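Local coordinates for protein B-agarase (Saccharophagus degradans, PDB 4BQ2) that hydrolyses the beta-1,4 linkages of agarose as a family 50 glycoside hydrolase, acting as an exo-beta-agarase, at residues D131-S136 with A365-L370; T259-T264 with M594-Y599; S69-F74 with Q190-Q195; G435-D440 with P460-R465; S101-V106 with H669-A674. All blocks are in the same frame, centred on the assembly; numbering follows the deposited sequence.

Contact 1 (D131-S136 with A365-L370)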
# COMPACT_ATOMS: atom_id res chain seq x y z
N ASP A 131 8.49 -2.94 11.67
CA ASP A 131 8.53 -1.48 11.71
C ASP A 131 9.37 -0.94 10.54
O ASP A 131 10.60 -0.86 10.64
CB ASP A 131 9.05 -0.95 13.05
CG ASP A 131 9.04 0.56 13.11
OD1 ASP A 131 8.43 1.16 12.21
OD2 ASP A 131 9.64 1.15 14.03
N LEU A 132 8.69 -0.57 9.44
CA LEU A 132 9.38 -0.03 8.26
C LEU A 132 9.73 1.45 8.40
O LEU A 132 10.40 1.99 7.57
CB LEU A 132 8.53 -0.24 6.98
CG LEU A 132 8.09 -1.72 6.81
CD1 LEU A 132 7.30 -1.92 5.53
CD2 LEU A 132 9.29 -2.66 6.84
N ASN A 133 9.24 2.10 9.44
CA ASN A 133 9.47 3.53 9.64
C ASN A 133 10.86 3.86 10.16
O ASN A 133 11.58 2.97 10.61
CB ASN A 133 8.46 4.06 10.66
CG ASN A 133 7.05 3.79 10.25
OD1 ASN A 133 6.30 3.05 10.93
ND2 ASN A 133 6.67 4.33 9.11
N LEU A 134 11.21 5.15 10.10
CA LEU A 134 12.33 5.66 10.87
C LEU A 134 11.86 5.93 12.31
O LEU A 134 10.65 5.82 12.60
CB LEU A 134 12.89 6.90 10.19
CG LEU A 134 13.53 6.53 8.84
CD1 LEU A 134 13.51 7.66 7.83
CD2 LEU A 134 14.93 5.96 8.98
N ALA A 135 12.79 6.31 13.18
CA ALA A 135 12.52 6.41 14.62
C ALA A 135 11.43 7.43 14.95
O ALA A 135 10.70 7.26 15.94
CB ALA A 135 13.80 6.74 15.38
N SER A 136 11.34 8.46 14.11
CA SER A 136 10.35 9.54 14.17
C SER A 136 8.89 9.07 14.03
O SER A 136 7.96 9.81 14.39
CB SER A 136 10.62 10.47 13.02
OG SER A 136 10.50 9.74 11.79
N ALA A 365 -1.18 0.37 17.74
CA ALA A 365 -0.55 0.82 16.51
C ALA A 365 0.13 -0.39 15.91
O ALA A 365 0.50 -1.30 16.64
CB ALA A 365 0.48 1.91 16.80
N HIS A 366 0.31 -0.41 14.59
CA HIS A 366 1.04 -1.52 13.98
C HIS A 366 2.53 -1.31 14.21
O HIS A 366 3.25 -2.24 14.57
CB HIS A 366 0.74 -1.63 12.48
CG HIS A 366 1.69 -2.51 11.73
ND1 HIS A 366 1.46 -3.86 11.53
CD2 HIS A 366 2.85 -2.23 11.10
CE1 HIS A 366 2.45 -4.36 10.80
NE2 HIS A 366 3.30 -3.39 10.52
N SER A 367 2.98 -0.08 14.00
CA SER A 367 4.40 0.24 14.15
C SER A 367 4.56 1.73 14.38
O SER A 367 3.63 2.50 14.12
CB SER A 367 5.16 -0.19 12.89
OG SER A 367 4.66 0.51 11.76
N GLY A 368 5.73 2.14 14.87
CA GLY A 368 6.00 3.54 15.18
C GLY A 368 6.54 3.63 16.60
O GLY A 368 6.57 2.61 17.31
N PRO A 369 6.97 4.83 17.04
CA PRO A 369 7.58 4.98 18.38
C PRO A 369 6.57 4.84 19.51
O PRO A 369 6.96 4.60 20.65
CB PRO A 369 8.16 6.41 18.35
CG PRO A 369 7.39 7.13 17.28
CD PRO A 369 6.97 6.08 16.27
N LEU A 370 5.28 4.97 19.22
CA LEU A 370 4.26 4.85 20.29
C LEU A 370 3.27 3.73 20.02
O LEU A 370 2.85 3.53 18.88
CB LEU A 370 3.50 6.16 20.45
CG LEU A 370 4.34 7.41 20.72
CD1 LEU A 370 3.47 8.63 20.49
CD2 LEU A 370 4.90 7.39 22.14
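An Asx turn at the start of 131-136 presents its carboxylate to the loop 365-370: Asp-131 OD1 accepts from Asn-133 N at 3.0 Å, and that same oxygen lies 3.6 Å from Ser-367 CB. The donor N-H reaches OD1 from above the carboxylate plane, 47° out of it. With CG anti to the backbone N (chi1 -178°), the Asp-131 carboxylate extends alongside Ser-367, where the two backbones come nearest, their CA atoms 5.1 Å apart. The other oxygen, OD2, is hydrogen-bonded to Ser-126 OG, so the group is fixed from within its own loop and meets Ser-367 mainly by van der Waals packing. Further along, the Pro-369 ring lies against a backbone carbonyl, with CB and CG each 3.6 Å from Ala-135 O; CG also comes to 4.0 Å from Ser-136 O. Between serine and proline the chain passes through Gly-368, where, at positive phi (128°) with an extended psi, a side chain would jam against the preceding carbonyl O. The 131-136 segment belongs to the long connection between strands 110-115 and 150-155 in the agarase CBM-like region, whereas 365-370 links strands 359-362 and 373-376 of a small antiparallel sheet. Nearby, Arg-341 from the helix 339-342 bonds to Ser-136 O, and the ring of His-366 meets Phe-450 and Trp-451.

Contact 2 (T259-T264 with M594-Y599)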
# COMPACT_ATOMS: atom_id res chain seq x y z
N THR A 259 -30.84 -8.36 -12.74
CA THR A 259 -31.18 -9.23 -11.62
C THR A 259 -31.54 -8.42 -10.38
O THR A 259 -31.97 -8.99 -9.37
CB THR A 259 -30.02 -10.14 -11.22
OG1 THR A 259 -28.95 -9.33 -10.73
CG2 THR A 259 -29.54 -11.00 -12.45
N GLY A 260 -31.34 -7.11 -10.48
CA GLY A 260 -31.52 -6.19 -9.36
C GLY A 260 -30.29 -6.04 -8.45
O GLY A 260 -30.35 -5.32 -7.44
N TYR A 261 -29.18 -6.71 -8.80
CA TYR A 261 -27.93 -6.56 -8.04
C TYR A 261 -26.78 -6.52 -9.01
O TYR A 261 -26.90 -7.05 -10.13
CB TYR A 261 -27.71 -7.77 -7.09
CG TYR A 261 -28.85 -7.88 -6.13
CD1 TYR A 261 -28.83 -7.17 -4.91
CD2 TYR A 261 -29.98 -8.66 -6.44
CE1 TYR A 261 -29.89 -7.25 -4.03
CE2 TYR A 261 -31.03 -8.74 -5.56
CZ TYR A 261 -30.99 -8.04 -4.38
OH TYR A 261 -32.08 -8.15 -3.53
N PHE A 262 -25.65 -5.97 -8.59
CA PHE A 262 -24.42 -6.05 -9.41
C PHE A 262 -23.99 -7.51 -9.59
O PHE A 262 -24.05 -8.27 -8.65
CB PHE A 262 -23.27 -5.24 -8.81
CG PHE A 262 -23.41 -3.76 -9.04
CD1 PHE A 262 -24.14 -2.98 -8.16
CD2 PHE A 262 -22.88 -3.16 -10.17
CE1 PHE A 262 -24.32 -1.59 -8.39
CE2 PHE A 262 -23.05 -1.80 -10.44
CZ PHE A 262 -23.77 -1.00 -9.53
N ARG A 263 -23.54 -7.87 -10.80
CA ARG A 263 -23.14 -9.25 -11.09
C ARG A 263 -22.05 -9.26 -12.14
O ARG A 263 -21.72 -8.21 -12.66
CB ARG A 263 -24.36 -10.11 -11.54
CG ARG A 263 -25.00 -9.59 -12.81
CD ARG A 263 -26.28 -10.37 -13.17
NE ARG A 263 -26.70 -9.92 -14.49
CZ ARG A 263 -26.26 -10.44 -15.64
NH1 ARG A 263 -25.42 -11.46 -15.62
NH2 ARG A 263 -26.70 -9.95 -16.80
N THR A 264 -21.49 -10.43 -12.45
CA THR A 264 -20.40 -10.49 -13.46
C THR A 264 -20.88 -11.16 -14.75
O THR A 264 -21.79 -12.03 -14.75
CB THR A 264 -19.17 -11.26 -12.96
OG1 THR A 264 -19.53 -12.64 -12.74
CG2 THR A 264 -18.61 -10.65 -11.67
N MET A 594 -25.67 -12.29 3.00
CA MET A 594 -25.83 -11.40 1.82
C MET A 594 -25.86 -12.26 0.60
O MET A 594 -24.96 -12.21 -0.22
CB MET A 594 -24.70 -10.35 1.74
CG MET A 594 -24.75 -9.31 2.87
SD MET A 594 -23.21 -8.41 3.16
CE MET A 594 -22.22 -9.66 4.00
N PRO A 595 -26.94 -13.07 0.46
CA PRO A 595 -26.95 -14.03 -0.64
C PRO A 595 -26.96 -13.43 -2.04
O PRO A 595 -26.62 -14.15 -3.01
CB PRO A 595 -28.24 -14.81 -0.39
CG PRO A 595 -29.14 -13.84 0.30
CD PRO A 595 -28.20 -13.10 1.23
N ASN A 596 -27.38 -12.17 -2.18
CA ASN A 596 -27.47 -11.51 -3.47
C ASN A 596 -26.17 -10.85 -3.95
O ASN A 596 -26.06 -10.52 -5.12
CB ASN A 596 -28.56 -10.44 -3.42
CG ASN A 596 -29.91 -10.99 -3.01
OD1 ASN A 596 -30.46 -10.63 -1.94
ND2 ASN A 596 -30.45 -11.86 -3.81
N HIS A 597 -25.20 -10.67 -3.05
CA HIS A 597 -24.07 -9.79 -3.34
C HIS A 597 -22.78 -10.53 -3.67
O HIS A 597 -22.54 -11.61 -3.14
CB HIS A 597 -23.86 -8.80 -2.18
CG HIS A 597 -24.94 -7.77 -2.13
ND1 HIS A 597 -26.14 -7.98 -1.49
CD2 HIS A 597 -25.01 -6.54 -2.68
CE1 HIS A 597 -26.91 -6.92 -1.66
NE2 HIS A 597 -26.24 -6.02 -2.36
N LEU A 598 -22.01 -9.95 -4.59
CA LEU A 598 -20.71 -10.51 -5.00
C LEU A 598 -19.72 -10.51 -3.86
O LEU A 598 -19.64 -9.53 -3.08
CB LEU A 598 -20.12 -9.68 -6.14
CG LEU A 598 -20.96 -9.62 -7.39
CD1 LEU A 598 -20.39 -8.58 -8.34
CD2 LEU A 598 -20.97 -11.02 -8.01
N TYR A 599 -19.00 -11.62 -3.72
CA TYR A 599 -17.95 -11.68 -2.72
C TYR A 599 -16.66 -11.43 -3.49
O TYR A 599 -16.37 -12.09 -4.48
CB TYR A 599 -17.94 -13.04 -1.99
CG TYR A 599 -16.62 -13.38 -1.32
CD1 TYR A 599 -15.98 -12.46 -0.48
CD2 TYR A 599 -16.05 -14.64 -1.48
CE1 TYR A 599 -14.78 -12.76 0.13
CE2 TYR A 599 -14.85 -14.97 -0.88
CZ TYR A 599 -14.21 -14.02 -0.09
OH TYR A 599 -13.03 -14.36 0.51
O HOH W 1 -23.31 -7.58 -5.86
O HOH W 2 -24.84 -10.74 -7.57
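Phe-262 O accepts from two waters that link it to 594-599. One donates to it at 2.8 Å and also donates to Asn-596 O; the second donates to it at 3.0 Å and accepts from Leu-598 N. These water bridges take the place of direct backbone pairing, since Tyr-261 and Asn-596 have CA atoms 6.8 Å apart. Beside the waters, Leu-598 brings its branch against the same carbonyl, CG standing 3.6 Å from Phe-262 O, while CD1 reaches on to Arg-263 CA and the methyl of Thr-264. At the other end Tyr-261 carries the packing. Its CG lies beside its own N (chi1 -59°), which places the ring against Asn-596. Asn-596 CB sits over the ring centre, 3.4 Å from the centroid, a CH-pi contact, and the asparagine amide continues over the ring with its plane 4° from parallel. His-597 meets the tyrosine differently: the tyrosine edge is turned toward the imidazole face in an offset edge-to-face pair, planes at 77° and centroids 5.2 Å apart. The imidazole is held by a bond from NE2 to Ser-480 O. Strand 263-267 is an outer strand of a mixed sheet and pairs with 270-274, whose Leu-273 also touches Leu-598; 594-599 follows helix 565-593 through a type I turn and enters the short, weakly bonded strand 598-599, beside strand 483-488.

Contact 3 (S69-F74 with Q190-Q195)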
# COMPACT_ATOMS: atom_id res chain seq x y z
N SER A 69 29.55 8.08 9.09
CA SER A 69 28.37 8.91 8.84
C SER A 69 28.51 9.42 7.42
O SER A 69 29.03 10.52 7.19
CB SER A 69 28.29 10.08 9.82
OG SER A 69 27.13 10.88 9.59
N ALA A 70 28.06 8.62 6.45
CA ALA A 70 28.27 8.94 5.05
C ALA A 70 27.11 8.46 4.20
O ALA A 70 26.32 7.65 4.65
CB ALA A 70 29.57 8.31 4.55
N SER A 71 27.04 8.97 2.97
CA SER A 71 26.00 8.60 2.01
C SER A 71 26.63 8.28 0.67
O SER A 71 27.66 8.81 0.31
CB SER A 71 24.98 9.75 1.82
OG SER A 71 24.30 10.03 3.03
N LEU A 72 25.96 7.40 -0.06
CA LEU A 72 26.24 7.08 -1.43
C LEU A 72 25.47 8.05 -2.34
O LEU A 72 24.24 8.19 -2.20
CB LEU A 72 25.72 5.67 -1.68
CG LEU A 72 26.03 4.92 -2.96
CD1 LEU A 72 27.54 4.74 -3.07
CD2 LEU A 72 25.30 3.56 -2.90
N TYR A 73 26.19 8.66 -3.27
CA TYR A 73 25.63 9.66 -4.18
C TYR A 73 25.65 9.21 -5.62
O TYR A 73 26.61 8.56 -6.03
CB TYR A 73 26.49 10.92 -4.09
CG TYR A 73 26.15 11.79 -2.94
CD1 TYR A 73 26.51 11.44 -1.64
CD2 TYR A 73 25.45 12.98 -3.13
CE1 TYR A 73 26.20 12.24 -0.57
CE2 TYR A 73 25.14 13.80 -2.05
CZ TYR A 73 25.52 13.42 -0.78
OH TYR A 73 25.23 14.22 0.31
N PHE A 74 24.62 9.58 -6.39
CA PHE A 74 24.57 9.36 -7.84
C PHE A 74 24.03 10.62 -8.49
O PHE A 74 23.09 11.22 -7.93
CB PHE A 74 23.57 8.24 -8.22
CG PHE A 74 23.73 6.96 -7.47
CD1 PHE A 74 23.25 6.82 -6.18
CD2 PHE A 74 24.24 5.84 -8.12
CE1 PHE A 74 23.37 5.61 -5.49
CE2 PHE A 74 24.39 4.62 -7.44
CZ PHE A 74 23.94 4.51 -6.14
N GLN A 190 30.19 10.40 -0.01
CA GLN A 190 30.50 11.69 0.64
C GLN A 190 30.15 11.55 2.12
O GLN A 190 29.09 11.03 2.45
CB GLN A 190 29.67 12.83 0.01
CG GLN A 190 30.16 13.24 -1.38
CD GLN A 190 29.36 14.34 -2.02
OE1 GLN A 190 29.42 14.51 -3.24
NE2 GLN A 190 28.60 15.09 -1.22
N PRO A 191 31.04 12.02 3.03
CA PRO A 191 30.64 12.05 4.44
C PRO A 191 29.43 12.97 4.57
O PRO A 191 29.27 13.88 3.74
CB PRO A 191 31.86 12.63 5.17
CG PRO A 191 32.67 13.32 4.12
CD PRO A 191 32.35 12.66 2.81
N ASN A 192 28.58 12.72 5.55
CA ASN A 192 27.41 13.54 5.73
C ASN A 192 27.78 14.90 6.31
O ASN A 192 28.64 14.98 7.18
CB ASN A 192 26.45 12.87 6.69
CG ASN A 192 25.88 11.58 6.12
OD1 ASN A 192 25.76 11.41 4.90
ND2 ASN A 192 25.54 10.65 7.01
N PRO A 193 27.09 15.97 5.84
CA PRO A 193 27.09 17.23 6.56
C PRO A 193 26.67 16.99 8.00
O PRO A 193 26.18 15.89 8.33
CB PRO A 193 26.02 18.05 5.84
CG PRO A 193 25.98 17.50 4.45
CD PRO A 193 26.33 16.04 4.58
N PRO A 194 26.88 17.98 8.89
CA PRO A 194 26.39 17.85 10.27
C PRO A 194 24.86 17.72 10.29
O PRO A 194 24.18 18.38 9.50
CB PRO A 194 26.79 19.19 10.92
CG PRO A 194 27.91 19.71 10.09
CD PRO A 194 27.74 19.17 8.69
N GLN A 195 24.33 16.88 11.18
CA GLN A 195 22.89 16.72 11.29
C GLN A 195 22.23 17.99 11.84
O GLN A 195 22.64 18.50 12.87
CB GLN A 195 22.56 15.55 12.19
CG GLN A 195 21.07 15.27 12.27
CD GLN A 195 20.76 14.06 13.10
OE1 GLN A 195 21.18 13.95 14.25
NE2 GLN A 195 20.01 13.14 12.53
O HOH W 3 27.37 13.58 10.64
O HOH W 4 27.59 14.99 1.69
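Asn-192 grips the start of strand 70-79 with its backbone and both ends of its amide. Its N donates to Ser-69 O at 2.8 Å, almost straight at 177°. On the side chain, OD1 accepts from Ser-71 OG at 2.7 Å. ND2 donates to Ser-69 OG at 3.0 Å, with that oxygen tilted from the amide plane. The two hydroxyls are aimed differently: Ser-69 OG stands anti to its own N (chi1 -179°), while Ser-71 OG lies beside its N, and the amide spans the gap between them. Next along, Ser-71 and Gln-190 form an antiparallel hydrogen-bonded pair, with Ser-71 N to Gln-190 O and Gln-190 N to Ser-71 O both 3.0 Å. Ala-70 and Pro-191 make a close non-hydrogen-bonded pair, CA atoms 4.0 Å apart, from which the side chains diverge. Outward, the Gln-190 amide stacks on one face of the Tyr-73 ring, planes 17° apart, with NE2 3.5 Å from Tyr-73 CZ and offset toward the rim. A water joins Tyr-73 OH, Gln-190 NE2 and Pro-191 O, while Gln-190 OE1 turns to Arg-188. Strand 70-79 also pairs with 110-115, and Tyr-113 meets Tyr-73. In this CBM-like beta region, with a calcium ion about 13 Å from the Tyr-73 side chain, regular backbone bonding continues through Asn-192 N to Ser-69 O; the amide adds two side-chain bonds, and using both its ends fixes its rotation.

Contact 4 (G435-D440 with P460-R465)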
# COMPACT_ATOMS: atom_id res chain seq x y z
N GLY A 435 -15.59 -5.95 5.44
CA GLY A 435 -15.50 -6.35 6.83
C GLY A 435 -14.15 -7.00 7.05
O GLY A 435 -13.43 -7.33 6.08
N TRP A 436 -13.81 -7.14 8.32
CA TRP A 436 -12.58 -7.82 8.74
C TRP A 436 -12.97 -8.93 9.69
O TRP A 436 -13.75 -8.70 10.62
CB TRP A 436 -11.70 -6.88 9.56
CG TRP A 436 -11.25 -5.59 8.99
CD1 TRP A 436 -11.87 -4.37 9.13
CD2 TRP A 436 -10.02 -5.33 8.28
NE1 TRP A 436 -11.12 -3.39 8.54
CE2 TRP A 436 -9.97 -3.94 8.03
CE3 TRP A 436 -8.97 -6.14 7.86
CZ2 TRP A 436 -8.90 -3.34 7.32
CZ3 TRP A 436 -7.87 -5.55 7.16
CH2 TRP A 436 -7.86 -4.17 6.88
N VAL A 437 -12.42 -10.13 9.48
CA VAL A 437 -12.66 -11.23 10.41
C VAL A 437 -11.55 -11.20 11.45
O VAL A 437 -10.40 -11.58 11.18
CB VAL A 437 -12.74 -12.61 9.69
CG1 VAL A 437 -13.07 -13.75 10.69
CG2 VAL A 437 -13.78 -12.54 8.60
N ILE A 438 -11.92 -10.73 12.64
CA ILE A 438 -10.99 -10.62 13.74
C ILE A 438 -11.63 -11.28 14.95
O ILE A 438 -12.85 -11.48 14.99
CB ILE A 438 -10.60 -9.14 14.05
CG1 ILE A 438 -11.82 -8.35 14.60
CG2 ILE A 438 -10.01 -8.47 12.81
CD1 ILE A 438 -11.50 -6.92 15.07
N GLY A 439 -10.82 -11.62 15.93
CA GLY A 439 -11.38 -12.26 17.13
C GLY A 439 -10.36 -13.08 17.88
O GLY A 439 -9.18 -13.01 17.59
N ASP A 440 -10.82 -13.87 18.84
CA ASP A 440 -9.90 -14.62 19.69
C ASP A 440 -9.61 -16.03 19.21
O ASP A 440 -9.09 -16.82 20.00
CB ASP A 440 -10.47 -14.72 21.11
CG ASP A 440 -10.61 -13.38 21.76
OD1 ASP A 440 -9.68 -12.56 21.57
OD2 ASP A 440 -11.63 -13.15 22.45
N PRO A 460 -13.32 -23.90 14.82
CA PRO A 460 -14.74 -23.51 14.66
C PRO A 460 -15.02 -22.02 15.00
O PRO A 460 -15.87 -21.39 14.37
CB PRO A 460 -15.48 -24.46 15.63
CG PRO A 460 -14.61 -25.72 15.60
CD PRO A 460 -13.19 -25.19 15.56
N GLU A 461 -14.27 -21.47 15.96
CA GLU A 461 -14.36 -20.05 16.31
C GLU A 461 -13.98 -19.10 15.18
O GLU A 461 -14.51 -17.97 15.14
CB GLU A 461 -13.54 -19.73 17.56
CG GLU A 461 -13.68 -18.29 18.08
CD GLU A 461 -15.08 -17.98 18.63
OE1 GLU A 461 -15.91 -18.92 18.78
OE2 GLU A 461 -15.35 -16.78 18.92
N PHE A 462 -13.08 -19.51 14.27
CA PHE A 462 -12.88 -18.69 13.08
C PHE A 462 -14.20 -18.52 12.30
O PHE A 462 -14.59 -17.39 11.94
CB PHE A 462 -11.75 -19.22 12.16
CG PHE A 462 -11.60 -18.40 10.89
CD1 PHE A 462 -11.07 -17.10 10.93
CD2 PHE A 462 -12.04 -18.90 9.66
CE1 PHE A 462 -10.96 -16.33 9.77
CE2 PHE A 462 -11.92 -18.13 8.49
CZ PHE A 462 -11.39 -16.85 8.55
N LYS A 463 -14.91 -19.62 12.05
CA LYS A 463 -16.20 -19.53 11.37
C LYS A 463 -17.23 -18.70 12.16
O LYS A 463 -17.99 -17.89 11.58
CB LYS A 463 -16.76 -20.93 11.09
CG LYS A 463 -18.18 -20.90 10.49
CD LYS A 463 -18.56 -22.28 9.92
CE LYS A 463 -20.02 -22.34 9.53
NZ LYS A 463 -20.34 -23.66 8.89
N VAL A 464 -17.26 -18.89 13.48
CA VAL A 464 -18.11 -18.04 14.34
C VAL A 464 -17.86 -16.54 14.06
O VAL A 464 -18.80 -15.75 13.87
CB VAL A 464 -17.90 -18.39 15.85
CG1 VAL A 464 -18.69 -17.45 16.78
CG2 VAL A 464 -18.31 -19.84 16.11
N ARG A 465 -16.60 -16.15 13.99
CA ARG A 465 -16.26 -14.76 13.84
C ARG A 465 -16.52 -14.29 12.41
O ARG A 465 -16.95 -13.14 12.21
CB ARG A 465 -14.80 -14.53 14.30
CG ARG A 465 -14.60 -14.61 15.82
CD ARG A 465 -15.57 -13.68 16.56
NE ARG A 465 -15.24 -12.29 16.24
CZ ARG A 465 -15.95 -11.22 16.62
NH1 ARG A 465 -17.07 -11.34 17.32
NH2 ARG A 465 -15.51 -10.01 16.27
O HOH W 5 -13.31 -14.34 19.07
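The Arg-465 guanidinium meets Ile-438 O at its edge, in plane, and grips that one oxygen side-on with two nitrogens. NE makes the straighter bond, 2.8 Å to Ile-438 O with an angle of 165° at the hydrogen, and lies in the carbonyl plane; NH2 is 3.3 Å from the same oxygen and stands above that plane. Bends at chi2 and chi3 (-53° and -66°) fold the arginine back from the helix so that NE faces the loop. NH2 has a second acceptor in Asp-313 O, which fixes the group's rotation further. The other flat group, the Phe-462 ring, receives Val-437 CG1 obliquely, 3.5 Å from CE1, and meets Phe-441 edge-to-face. Val-437 CG1 also packs at 4.1 Å against Arg-465 CB, wedging the valine between the two helix side chains. Gly-439 has no side chain where Arg-465 CG lies, so the arginine can pass close to the backbone, NE 4.0 Å from Gly-439 CA. This is a beta-to-alpha connection: the loop leaving strand 431-435 is pinned to the first turns of helix 460-477, which leads to the parallel neighbour 483-488, a beta-alpha-beta unit consistent with the TIM-barrel architecture of agarases of this family.

Contact 5 (S101-V106 with H669-A674)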
# COMPACT_ATOMS: atom_id res chain seq x y z
N SER A 101 14.03 4.40 -2.92
CA SER A 101 13.55 4.64 -4.26
C SER A 101 13.22 6.11 -4.41
O SER A 101 12.96 6.82 -3.39
CB SER A 101 12.28 3.78 -4.54
OG SER A 101 11.83 4.01 -5.87
N ILE A 102 13.21 6.58 -5.66
CA ILE A 102 12.85 7.97 -5.96
C ILE A 102 12.50 8.11 -7.44
O ILE A 102 12.84 7.23 -8.25
CB ILE A 102 14.01 8.95 -5.55
CG1 ILE A 102 13.52 10.39 -5.51
CG2 ILE A 102 15.22 8.79 -6.47
CD1 ILE A 102 12.43 10.60 -4.49
N ASP A 103 11.80 9.18 -7.79
CA ASP A 103 11.53 9.52 -9.19
C ASP A 103 12.74 10.24 -9.77
O ASP A 103 13.37 11.03 -9.07
CB ASP A 103 10.36 10.52 -9.28
CG ASP A 103 10.64 11.81 -8.53
OD1 ASP A 103 10.66 11.76 -7.28
OD2 ASP A 103 10.84 12.86 -9.21
N ILE A 104 13.05 9.94 -11.04
CA ILE A 104 14.09 10.62 -11.80
C ILE A 104 13.42 11.34 -12.95
O ILE A 104 13.00 10.72 -13.94
CB ILE A 104 15.17 9.66 -12.35
CG1 ILE A 104 15.62 8.64 -11.28
CG2 ILE A 104 16.30 10.47 -12.96
CD1 ILE A 104 16.27 9.22 -10.01
N PRO A 105 13.28 12.67 -12.82
CA PRO A 105 12.64 13.45 -13.88
C PRO A 105 13.50 13.58 -15.12
O PRO A 105 14.72 13.43 -15.04
CB PRO A 105 12.43 14.85 -13.24
CG PRO A 105 12.51 14.61 -11.77
CD PRO A 105 13.50 13.48 -11.61
N VAL A 106 12.86 13.82 -16.26
CA VAL A 106 13.53 14.25 -17.50
C VAL A 106 13.88 15.73 -17.31
O VAL A 106 13.15 16.44 -16.62
CB VAL A 106 12.59 14.09 -18.71
CG1 VAL A 106 13.27 14.53 -19.99
CG2 VAL A 106 12.16 12.65 -18.86
N HIS A 669 6.33 6.37 -7.82
CA HIS A 669 6.80 7.77 -7.76
C HIS A 669 6.72 8.46 -9.13
O HIS A 669 7.11 7.88 -10.15
CB HIS A 669 8.27 7.83 -7.26
CG HIS A 669 8.51 7.19 -5.92
ND1 HIS A 669 9.77 7.06 -5.38
CD2 HIS A 669 7.65 6.64 -5.01
CE1 HIS A 669 9.68 6.47 -4.19
NE2 HIS A 669 8.41 6.20 -3.95
N ALA A 670 6.26 9.71 -9.11
CA ALA A 670 6.21 10.57 -10.28
C ALA A 670 7.08 11.80 -10.02
O ALA A 670 7.43 12.08 -8.86
CB ALA A 670 4.77 11.01 -10.55
N ALA A 671 7.37 12.53 -11.09
CA ALA A 671 8.30 13.67 -11.06
C ALA A 671 7.64 14.93 -10.57
O ALA A 671 8.33 15.87 -10.18
CB ALA A 671 8.87 13.90 -12.44
N SER A 672 6.30 14.94 -10.58
CA SER A 672 5.49 16.15 -10.35
C SER A 672 4.04 15.77 -10.34
O SER A 672 3.69 14.63 -10.76
CB SER A 672 5.72 17.18 -11.49
OG SER A 672 5.09 16.78 -12.69
N GLN A 673 3.17 16.71 -9.92
CA GLN A 673 1.73 16.42 -9.93
C GLN A 673 1.25 16.10 -11.33
O GLN A 673 0.44 15.18 -11.51
CB GLN A 673 0.90 17.61 -9.36
CG GLN A 673 1.13 17.84 -7.86
CD GLN A 673 0.92 16.59 -7.07
OE1 GLN A 673 1.75 16.21 -6.21
NE2 GLN A 673 -0.16 15.90 -7.38
N ALA A 674 1.74 16.82 -12.34
CA ALA A 674 1.36 16.51 -13.74
C ALA A 674 1.81 15.12 -14.16
O ALA A 674 1.07 14.39 -14.85
CB ALA A 674 1.89 17.54 -14.73
O HOH W 6 10.65 15.31 -8.60
O HOH W 7 8.04 11.26 -6.24
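Strand residues 101-104 and the loop 669-672 run side by side without a direct hydrogen bond, their CA atoms closest at Asp-103 with His-669 and at Pro-105 with Ala-671, 5.2 Å in each case. From the first of these points the Asp-103 side chain reaches onto the Ala-670 backbone, CG being 3.2 Å from Ala-670 O. A water relieves that meeting of oxygens, donating to Asp-103 OD1 and to Ala-670 O. With chi1 at 59°, Asp-103 CG falls between its backbone N and carbonyl carbon, which swings the carboxylate across the loop; OD1 also forms a salt bridge with Arg-150. The His-669 ring comes edge-on to the strand backbone, with ND1 3.3 Å from Ile-102 CA and CE1 3.4 Å from Ser-101 O. Its NE2 is bonded to Gly-666 O, and Asp-103 N is buried here without a partner. Pro-105 CB and Ala-671 CB, 3.8 Å apart, close the far end with an apolar touch. Ser-672 follows as N-cap of helix 673-688, its OG taking Asp-675 N. The contact is thus an interface between regions: the end of strand 97-104 in the CBM-like region docks by direct packing, with water bridging the Asp-103 carboxylate, on the loop leading into helix 673-688.

How the contacts relate
From the N terminus, segment 69-74 is met first, then segment 101-106 and the loop 131-136. Contact 3 closes earliest, at 190-195, within the CBM-like region; it crosses contacts 1 and 5, whose first segments lie inside its span. Contact 2 opens at 259-264, before contact 1 closes at 365-370, so these two cross as well. Contact 4 opens and closes within contact 2, which ends at 594-599. Contact 5 closes last, at 669-674, and its loop encloses contacts 1, 2 and 4. Contacts 1 and 5 tie the N-terminal beta region to later chain. In the probable catalytic barrel, contact 2 joins strand 263-267 to strand 598-599, and contact 4 the loop after 431-435 to helix 460-477.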